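Local structure of amidohydrolase family protein (Acinetobacter baumannii, 4I6K) at residues A[213-217]-A[248-254]; A[243-247]-A[263-267]; A[85-90]-A[114-119]. The protein probably hydrolyses 2-pyrone-4,6-dicarboxylic acid or a related carboxylated lactone, as a barrel-fold member of the amidohydrolase family. All blocks are in the same frame, centred on the assembly; numbering follows the deposited sequence.

Contact 1. Residues A[213-217]-A[248-254]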
loop_
_atom_site.group_PDB
_atom_site.type_symbol
_atom_site.label_atom_id
_atom_site.label_comp_id
_atom_site.label_asym_id
_atom_site.label_seq_id
_atom_site.Cartn_x
_atom_site.Cartn_y
_atom_site.Cartn_z
ATOM N N GLY A 213 1.109 -1.717 -8.808
ATOM C CA GLY A 213 -0.204 -1.521 -9.424
ATOM C C GLY A 213 -0.229 -0.552 -10.596
ATOM O O GLY A 213 -1.235 0.128 -10.823
ATOM N N PHE A 214 0.863 -0.504 -11.353
ATOM C CA PHE A 214 0.916 0.344 -12.539
ATOM C C PHE A 214 -0.354 0.168 -13.354
ATOM O O PHE A 214 -0.816 1.106 -14.004
ATOM C CB PHE A 214 2.098 -0.032 -13.415
ATOM C CG PHE A 214 1.891 -1.316 -14.169
ATOM C CD1 PHE A 214 1.345 -1.306 -15.444
ATOM C CD2 PHE A 214 2.209 -2.534 -13.587
ATOM C CE1 PHE A 214 1.141 -2.485 -16.135
ATOM C CE2 PHE A 214 2.007 -3.726 -14.269
ATOM C CZ PHE A 214 1.478 -3.702 -15.546
ATOM N N TYR A 215 -0.918 -1.038 -13.327
ATOM C CA TYR A 215 -2.098 -1.343 -14.142
ATOM C C TYR A 215 -3.396 -0.711 -13.630
ATOM O O TYR A 215 -4.445 -0.883 -14.260
ATOM C CB TYR A 215 -2.286 -2.856 -14.301
ATOM C CG TYR A 215 -2.315 -3.580 -12.980
ATOM C CD1 TYR A 215 -1.165 -4.196 -12.486
ATOM C CD2 TYR A 215 -3.481 -3.625 -12.208
ATOM C CE1 TYR A 215 -1.173 -4.851 -11.272
ATOM C CE2 TYR A 215 -3.502 -4.289 -10.992
ATOM C CZ TYR A 215 -2.339 -4.897 -10.529
ATOM O OH TYR A 215 -2.333 -5.550 -9.323
ATOM N N ARG A 216 -3.347 0.002 -12.501
ATOM C CA ARG A 216 -4.532 0.758 -12.047
ATOM C C ARG A 216 -4.489 2.200 -12.552
ATOM O O ARG A 216 -5.358 3.031 -12.248
ATOM C CB ARG A 216 -4.668 0.722 -10.523
ATOM C CG ARG A 216 -4.638 -0.683 -9.954
ATOM C CD ARG A 216 -5.151 -0.732 -8.527
ATOM N NE ARG A 216 -5.125 -2.094 -7.995
ATOM C CZ ARG A 216 -6.091 -2.988 -8.177
ATOM N NH1 ARG A 216 -5.984 -4.206 -7.656
ATOM N NH2 ARG A 216 -7.164 -2.667 -8.888
ATOM N N LEU A 217 -3.459 2.492 -13.327
ATOM C CA LEU A 217 -3.241 3.840 -13.829
ATOM C C LEU A 217 -3.920 4.048 -15.202
ATOM O O LEU A 217 -3.959 5.159 -15.720
ATOM C CB LEU A 217 -1.732 4.133 -13.896
ATOM C CG LEU A 217 -0.907 3.957 -12.611
ATOM C CD1 LEU A 217 0.587 4.123 -12.891
ATOM C CD2 LEU A 217 -1.360 4.919 -11.497
ATOM N N ASP A 248 0.864 -6.213 -5.614
ATOM C CA ASP A 248 -0.583 -6.049 -5.560
ATOM C C ASP A 248 -1.306 -7.307 -6.035
ATOM O O ASP A 248 -2.398 -7.233 -6.598
ATOM C CB ASP A 248 -1.018 -4.846 -6.400
ATOM C CG ASP A 248 -2.474 -4.481 -6.186
ATOM O OD1 ASP A 248 -3.281 -4.680 -7.118
ATOM O OD2 ASP A 248 -2.811 -3.995 -5.085
ATOM N N TRP A 249 -0.689 -8.461 -5.801
ATOM C CA TRP A 249 -1.383 -9.743 -5.906
ATOM C C TRP A 249 -2.585 -9.806 -4.930
ATOM O O TRP A 249 -2.507 -9.308 -3.803
ATOM C CB TRP A 249 -0.394 -10.882 -5.638
ATOM C CG TRP A 249 -0.987 -12.234 -5.804
ATOM C CD1 TRP A 249 -1.073 -12.960 -6.958
ATOM C CD2 TRP A 249 -1.594 -13.037 -4.775
ATOM N NE1 TRP A 249 -1.679 -14.168 -6.710
ATOM C CE2 TRP A 249 -2.014 -14.238 -5.379
ATOM C CE3 TRP A 249 -1.820 -12.852 -3.407
ATOM C CZ2 TRP A 249 -2.654 -15.251 -4.659
ATOM C CZ3 TRP A 249 -2.453 -13.861 -2.693
ATOM C CH2 TRP A 249 -2.867 -15.041 -3.321
ATOM N N PRO A 250 -3.704 -10.430 -5.346
ATOM C CA PRO A 250 -3.919 -11.155 -6.587
ATOM C C PRO A 250 -4.553 -10.293 -7.668
ATOM O O PRO A 250 -5.352 -10.802 -8.452
ATOM C CB PRO A 250 -4.924 -12.217 -6.166
ATOM C CG PRO A 250 -5.818 -11.462 -5.192
ATOM C CD PRO A 250 -4.917 -10.440 -4.505
ATOM N N HIS A 251 -4.231 -9.001 -7.685
ATOM C CA HIS A 251 -4.570 -8.119 -8.818
ATOM C C HIS A 251 -6.049 -8.084 -9.091
ATOM O O HIS A 251 -6.480 -8.376 -10.211
ATOM C CB HIS A 251 -3.822 -8.557 -10.088
ATOM C CG HIS A 251 -2.422 -9.012 -9.818
ATOM N ND1 HIS A 251 -2.018 -10.323 -9.971
ATOM C CD2 HIS A 251 -1.345 -8.341 -9.343
ATOM C CE1 HIS A 251 -0.746 -10.434 -9.627
ATOM N NE2 HIS A 251 -0.316 -9.246 -9.239
ATOM N N THR A 252 -6.821 -7.723 -8.065
ATOM C CA THR A 252 -8.292 -7.759 -8.129
ATOM C C THR A 252 -8.876 -6.915 -9.257
ATOM O O THR A 252 -8.422 -5.790 -9.499
ATOM C CB THR A 252 -8.946 -7.283 -6.803
ATOM O OG1 THR A 252 -8.289 -6.092 -6.324
ATOM C CG2 THR A 252 -8.890 -8.393 -5.740
ATOM N N GLN A 253 -9.905 -7.450 -9.915
ATOM C CA GLN A 253 -10.582 -6.739 -10.987
ATOM C C GLN A 253 -9.644 -6.558 -12.170
ATOM O O GLN A 253 -9.907 -5.755 -13.054
ATOM C CB GLN A 253 -11.098 -5.374 -10.506
ATOM C CG GLN A 253 -12.055 -5.465 -9.338
ATOM C CD GLN A 253 -12.949 -4.252 -9.205
ATOM O OE1 GLN A 253 -14.171 -4.351 -9.323
ATOM N NE2 GLN A 253 -12.348 -3.099 -8.956
ATOM N N HIS A 254 -8.554 -7.316 -12.183
ATOM C CA HIS A 254 -7.570 -7.257 -13.258
ATOM C C HIS A 254 -6.979 -8.640 -13.463
ATOM O O HIS A 254 -5.896 -8.793 -14.059
ATOM C CB HIS A 254 -6.434 -6.291 -12.911
ATOM C CG HIS A 254 -6.816 -4.848 -12.991
ATOM N ND1 HIS A 254 -7.461 -4.190 -11.965
ATOM C CD2 HIS A 254 -6.619 -3.928 -13.964
ATOM C CE1 HIS A 254 -7.657 -2.928 -12.310
ATOM N NE2 HIS A 254 -7.157 -2.743 -13.520
HETATM O O HOH W 1 -4.972 -6.684 -5.714
#

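Contact 2. Residues A[243-247]-A[263-267]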
loop_
_atom_site.group_PDB
_atom_site.type_symbol
_atom_site.label_atom_id
_atom_site.label_comp_id
_atom_site.label_asym_id
_atom_site.label_seq_id
_atom_site.Cartn_x
_atom_site.Cartn_y
_atom_site.Cartn_z
ATOM N N LEU A 243 11.121 4.787 -1.899
ATOM C CA LEU A 243 10.305 4.019 -2.826
ATOM C C LEU A 243 10.303 2.545 -2.473
ATOM O O LEU A 243 11.343 1.976 -2.152
ATOM C CB LEU A 243 10.806 4.205 -4.253
ATOM C CG LEU A 243 10.758 5.642 -4.790
ATOM C CD1 LEU A 243 11.196 5.685 -6.264
ATOM C CD2 LEU A 243 9.360 6.239 -4.596
ATOM N N ILE A 244 9.126 1.933 -2.524
ATOM C CA ILE A 244 9.015 0.489 -2.330
ATOM C C ILE A 244 8.085 -0.152 -3.369
ATOM O O ILE A 244 7.264 0.531 -3.996
ATOM C CB ILE A 244 8.621 0.084 -0.867
ATOM C CG1 ILE A 244 7.237 0.605 -0.477
ATOM C CG2 ILE A 244 9.691 0.537 0.143
ATOM C CD1 ILE A 244 7.255 1.970 0.163
ATOM N N TRP A 245 8.240 -1.460 -3.568
ATOM C CA TRP A 245 7.441 -2.177 -4.565
ATOM C C TRP A 245 6.470 -3.197 -3.984
ATOM O O TRP A 245 6.727 -3.801 -2.941
ATOM C CB TRP A 245 8.335 -2.897 -5.571
ATOM C CG TRP A 245 7.545 -3.627 -6.613
ATOM C CD1 TRP A 245 6.983 -3.097 -7.737
ATOM C CD2 TRP A 245 7.214 -5.016 -6.613
ATOM N NE1 TRP A 245 6.331 -4.076 -8.445
ATOM C CE2 TRP A 245 6.465 -5.265 -7.777
ATOM C CE3 TRP A 245 7.494 -6.082 -5.748
ATOM C CZ2 TRP A 245 5.987 -6.535 -8.095
ATOM C CZ3 TRP A 245 7.013 -7.345 -6.068
ATOM C CH2 TRP A 245 6.269 -7.557 -7.226
ATOM N N GLY A 246 5.366 -3.399 -4.695
ATOM C CA GLY A 246 4.412 -4.427 -4.332
ATOM C C GLY A 246 3.817 -5.069 -5.562
ATOM O O GLY A 246 3.569 -4.407 -6.575
ATOM N N SER A 247 3.586 -6.367 -5.474
ATOM C CA SER A 247 2.932 -7.092 -6.550
ATOM C C SER A 247 1.479 -6.636 -6.714
ATOM O O SER A 247 0.929 -6.677 -7.816
ATOM C CB SER A 247 2.959 -8.606 -6.267
ATOM O OG SER A 247 2.019 -8.967 -5.247
ATOM N N ALA A 263 3.453 -8.646 -12.976
ATOM C CA ALA A 263 3.791 -7.613 -12.012
ATOM C C ALA A 263 5.308 -7.461 -11.912
ATOM O O ALA A 263 5.831 -6.357 -12.065
ATOM C CB ALA A 263 3.173 -7.923 -10.646
ATOM N N ILE A 264 6.007 -8.573 -11.674
ATOM C CA ILE A 264 7.476 -8.588 -11.632
ATOM C C ILE A 264 8.084 -7.954 -12.881
ATOM O O ILE A 264 9.030 -7.172 -12.793
ATOM C CB ILE A 264 8.034 -10.022 -11.553
ATOM C CG1 ILE A 264 7.409 -10.796 -10.391
ATOM C CG2 ILE A 264 9.551 -9.993 -11.420
ATOM C CD1 ILE A 264 7.721 -10.205 -9.051
ATOM N N LYS A 265 7.530 -8.305 -14.039
ATOM C CA LYS A 265 8.071 -7.883 -15.331
ATOM C C LYS A 265 7.993 -6.368 -15.545
ATOM O O LYS A 265 8.977 -5.735 -15.932
ATOM C CB LYS A 265 7.379 -8.629 -16.471
ATOM C CG LYS A 265 7.970 -8.348 -17.839
ATOM C CD LYS A 265 7.456 -9.337 -18.867
ATOM C CE LYS A 265 8.103 -9.089 -20.223
ATOM N NZ LYS A 265 9.584 -9.289 -20.210
ATOM N N ALA A 266 6.825 -5.787 -15.290
ATOM C CA ALA A 266 6.661 -4.346 -15.425
ATOM C C ALA A 266 7.594 -3.582 -14.475
ATOM O O ALA A 266 8.091 -2.504 -14.795
ATOM C CB ALA A 266 5.210 -3.959 -15.181
ATOM N N PHE A 267 7.837 -4.144 -13.300
ATOM C CA PHE A 267 8.683 -3.465 -12.343
ATOM C C PHE A 267 10.070 -3.264 -12.939
ATOM O O PHE A 267 10.662 -2.187 -12.827
ATOM C CB PHE A 267 8.758 -4.251 -11.027
ATOM C CG PHE A 267 9.834 -3.766 -10.109
ATOM C CD1 PHE A 267 11.002 -4.498 -9.943
ATOM C CD2 PHE A 267 9.697 -2.560 -9.437
ATOM C CE1 PHE A 267 12.016 -4.053 -9.104
ATOM C CE2 PHE A 267 10.704 -2.101 -8.610
ATOM C CZ PHE A 267 11.872 -2.854 -8.442
HETATM O O HOH W 2 4.627 -4.072 -10.775
#

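Contact 3. Residues A[85-90]-A[114-119]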
loop_
_atom_site.group_PDB
_atom_site.type_symbol
_atom_site.label_atom_id
_atom_site.label_comp_id
_atom_site.label_asym_id
_atom_site.label_seq_id
_atom_site.Cartn_x
_atom_site.Cartn_y
_atom_site.Cartn_z
ATOM N N MET A 85 -6.363 -11.805 7.362
ATOM C CA MET A 85 -4.984 -11.328 7.353
ATOM C C MET A 85 -4.209 -11.702 8.624
ATOM O O MET A 85 -3.045 -12.115 8.559
ATOM C CB MET A 85 -4.948 -9.808 7.168
ATOM C CG MET A 85 -3.540 -9.248 7.131
ATOM S SD MET A 85 -3.497 -7.472 6.882
ATOM C CE MET A 85 -4.364 -6.918 8.342
ATOM N N LEU A 86 -4.846 -11.523 9.780
ATOM C CA LEU A 86 -4.223 -11.894 11.051
ATOM C C LEU A 86 -3.829 -13.381 11.121
ATOM O O LEU A 86 -2.739 -13.719 11.601
ATOM C CB LEU A 86 -5.135 -11.516 12.216
ATOM C CG LEU A 86 -5.182 -10.005 12.486
ATOM C CD1 LEU A 86 -6.240 -9.674 13.525
ATOM C CD2 LEU A 86 -3.801 -9.489 12.924
ATOM N N ASN A 87 -4.706 -14.256 10.633
ATOM C CA ASN A 87 -4.413 -15.694 10.602
ATOM C C ASN A 87 -3.266 -16.052 9.662
ATOM O O ASN A 87 -2.443 -16.920 9.970
ATOM C CB ASN A 87 -5.669 -16.496 10.251
ATOM C CG ASN A 87 -6.704 -16.470 11.366
ATOM O OD1 ASN A 87 -6.443 -16.928 12.479
ATOM N ND2 ASN A 87 -7.880 -15.927 11.073
ATOM N N ALA A 88 -3.203 -15.358 8.530
ATOM C CA ALA A 88 -2.167 -15.604 7.538
ATOM C C ALA A 88 -0.802 -15.233 8.091
ATOM O O ALA A 88 0.177 -15.953 7.874
ATOM C CB ALA A 88 -2.456 -14.820 6.259
ATOM N N ILE A 89 -0.745 -14.099 8.794
ATOM C CA ILE A 89 0.497 -13.621 9.401
ATOM C C ILE A 89 1.008 -14.644 10.394
ATOM O O ILE A 89 2.160 -15.064 10.319
ATOM C CB ILE A 89 0.300 -12.301 10.162
ATOM C CG1 ILE A 89 -0.247 -11.210 9.242
ATOM C CG2 ILE A 89 1.615 -11.850 10.762
ATOM C CD1 ILE A 89 0.771 -10.677 8.294
ATOM N N GLN A 90 0.140 -15.044 11.321
ATOM C CA GLN A 90 0.481 -16.052 12.327
ATOM C C GLN A 90 1.106 -17.310 11.740
ATOM O O GLN A 90 2.007 -17.896 12.344
ATOM C CB GLN A 90 -0.745 -16.429 13.152
ATOM C CG GLN A 90 -1.042 -15.447 14.267
ATOM C CD GLN A 90 -2.526 -15.269 14.508
ATOM O OE1 GLN A 90 -3.302 -16.229 14.440
ATOM N NE2 GLN A 90 -2.934 -14.029 14.789
ATOM N N LEU A 114 -3.423 -5.493 18.126
ATOM C CA LEU A 114 -3.081 -5.727 16.729
ATOM C C LEU A 114 -1.581 -5.626 16.537
ATOM O O LEU A 114 -0.987 -6.440 15.825
ATOM C CB LEU A 114 -3.815 -4.750 15.808
ATOM C CG LEU A 114 -5.332 -4.950 15.876
ATOM C CD1 LEU A 114 -6.058 -3.733 15.355
ATOM C CD2 LEU A 114 -5.767 -6.232 15.135
ATOM N N LYS A 115 -0.959 -4.637 17.181
ATOM C CA LYS A 115 0.486 -4.482 17.065
ATOM C C LYS A 115 1.162 -5.784 17.481
ATOM O O LYS A 115 2.099 -6.241 16.834
ATOM C CB LYS A 115 1.000 -3.321 17.926
ATOM C CG LYS A 115 2.534 -3.119 17.877
ATOM C CD LYS A 115 2.938 -1.790 18.547
ATOM C CE LYS A 115 4.441 -1.540 18.521
ATOM N NZ LYS A 115 4.907 -1.048 17.201
ATOM N N ALA A 116 0.675 -6.374 18.569
ATOM C CA ALA A 116 1.221 -7.633 19.081
ATOM C C ALA A 116 1.067 -8.810 18.108
ATOM O O ALA A 116 1.639 -9.873 18.326
ATOM C CB ALA A 116 0.575 -7.973 20.418
ATOM N N GLN A 117 0.284 -8.628 17.050
ATOM C CA GLN A 117 0.022 -9.714 16.116
ATOM C C GLN A 117 0.688 -9.472 14.759
ATOM O O GLN A 117 0.369 -10.133 13.758
ATOM C CB GLN A 117 -1.475 -9.905 15.951
ATOM C CG GLN A 117 -2.204 -10.148 17.250
ATOM C CD GLN A 117 -3.685 -10.362 17.036
ATOM O OE1 GLN A 117 -4.093 -11.337 16.399
ATOM N NE2 GLN A 117 -4.503 -9.452 17.563
ATOM N N GLY A 118 1.611 -8.513 14.730
ATOM C CA GLY A 118 2.402 -8.249 13.526
ATOM C C GLY A 118 1.834 -7.197 12.593
ATOM O O GLY A 118 2.295 -7.079 11.462
ATOM N N ILE A 119 0.833 -6.444 13.065
ATOM C CA ILE A 119 0.279 -5.290 12.341
ATOM C C ILE A 119 1.129 -4.053 12.621
ATOM O O ILE A 119 1.419 -3.763 13.778
ATOM C CB ILE A 119 -1.164 -4.983 12.780
ATOM C CG1 ILE A 119 -2.084 -6.181 12.512
ATOM C CG2 ILE A 119 -1.657 -3.695 12.113
ATOM C CD1 ILE A 119 -2.009 -6.721 11.080
#

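Contact 1. Residues A[213-217]-A[248-254]
Tyr215 and Arg216 reach from one loop to the same carboxylate oxygen of Asp248. Tyr215 OH donates to Asp248 OD1 over 2.6 Å through the anti lone pair. Arg216 NH1 takes the syn lone pair of that oxygen at 2.8 Å, a salt bridge in which the guanidinium stands almost perpendicular to the carboxylate (85°). Its extended chain from CG to NE carries the guanidinium to the carboxylate, and NH1 also bonds Thr252 OG1, which Tyr47 also holds. Two donors on OD1 would probably fix the rotation of the carboxylate. Both segments follow the last two strands of the (beta/alpha)8 barrel, at the end where amidohydrolases keep their active site; a citrate lies beside Asp248, and Arg216 NH1 makes a weak bond to it. His251 presents its ring edge to the phenol, CD2 lying 3.0 Å from Tyr215 OH. His254 instead turns a face to Tyr215, His254 CD2 lying 3.6 Å from Tyr215 CD2 with the planes at 51°. A nearly straight bond from His254 ND1 to Thr252 O (3.1 Å, 169°), lying in the imidazole plane, steadies that ring, for which histidine supplies both a flat face and an N-H.

Contact 2. Residues A[243-247]-A[263-267]
Trp245 lays its indole against the helix segment 263-267, and Phe267 meets one face of it. The closest approach is Trp245 CD1 to Phe267 CD2, 3.2 Å, with the planes of the five-membered ring and the phenyl at 50°, an oblique pairing. At the far end of the indole, Trp245 CH2 touches Ile264 CD1 at 3.5 Å; the isoleucine starts out away from segment 243-247, and its long branch bends back to bring the methyl there. Between them Ala263 CB packs 4.0 Å from Trp245 CZ2, a small residue that lets the helix come close, and it also lies 3.8 Å from Ser247 O.

The one polar atom of the indole is served by water. Trp245 NE1 donates to water 2 over 2.9 Å, in the plane of the ring, and the same water donates to Ala263 O, also at 2.9 Å. Tryptophan thus suits this place by offering a broad apolar surface together with an N-H at its edge. CG of Trp245 stands anti to the backbone N (chi1 -179°), which sends the indole straight out to the helix, while Ser247 N lies over the opposite face from Phe267.

Farther out, a backbone hydrogen bond between Trp245 and Thr30 links the extension of the last strand to strand 28-32 and closes the barrel; Trp245 O also accepts from Thr30 OG1, and Ser247 OG bonds Asp29. Helix 260-270 packs outside that chain, Phe267 also touches Gln277 of helix 274-289, and Ile244 faces the latter helix from the strand.

Contact 3. Residues A[85-90]-A[114-119]
Leu86 of helix 83-91 wedges its forked end against Leu114, Gln117 and Ile119. Its CB points toward the turn after helix 108-115, and chi1 (-73°), with CG anti to the carbonyl carbon, carries CG there; the fork at CG then sends its two methyls to different partners. CD1 of Leu86 meets Leu114 CD2 at 3.8 Å. Leu86 CD2 sits 3.7 Å from Ile119 CG1 and 3.8 Å from Gln117 CB, filling the angle between helix end and strand. Beside it the bent end of Met85 brings CE to 3.6 Å from Ile119 CD1; the flexible thioether can curl toward a partner that its CB does not face.

One turn farther along, Ile89 places CG2 3.7 Å from Gln117 O, close to Gly118, whose positive phi and lack of a side chain suit this tight spot. Toward solvent, Gln90 NE2 comes within 3.3 Å of Gln117 OE1, the amide planes 24° apart. A type I turn from Lys115 to Gly118 carries the chain from helix to strand 119-125. A helix packed on the end of the next outer helix and the start of the following strand, where helices alternate with parallel strands, is typical of the (beta/alpha)8 barrel.

From the N terminus, contact 3 comes first: it closes a loop through strand 96-100, joining outer helix 83-91 to the end of the next, 108-115, and to the start of strand 119-125. It is complete before the others begin, its centre about 24 Å from each of theirs. Contacts 1 and 2 cross: the chain passes 213-217, then 243-247, runs on into 248-254, and reaches 263-267 last. Contact 1 joins the loops after strands 207-210 and 243-244, whereas contact 2 ties the chain just after the final strand to helix 260-270. They touch at several points, the closest being Phe214 CE2 to Ala266 CB at 3.3 Å, linking the loops beside the citrate to that outer helix.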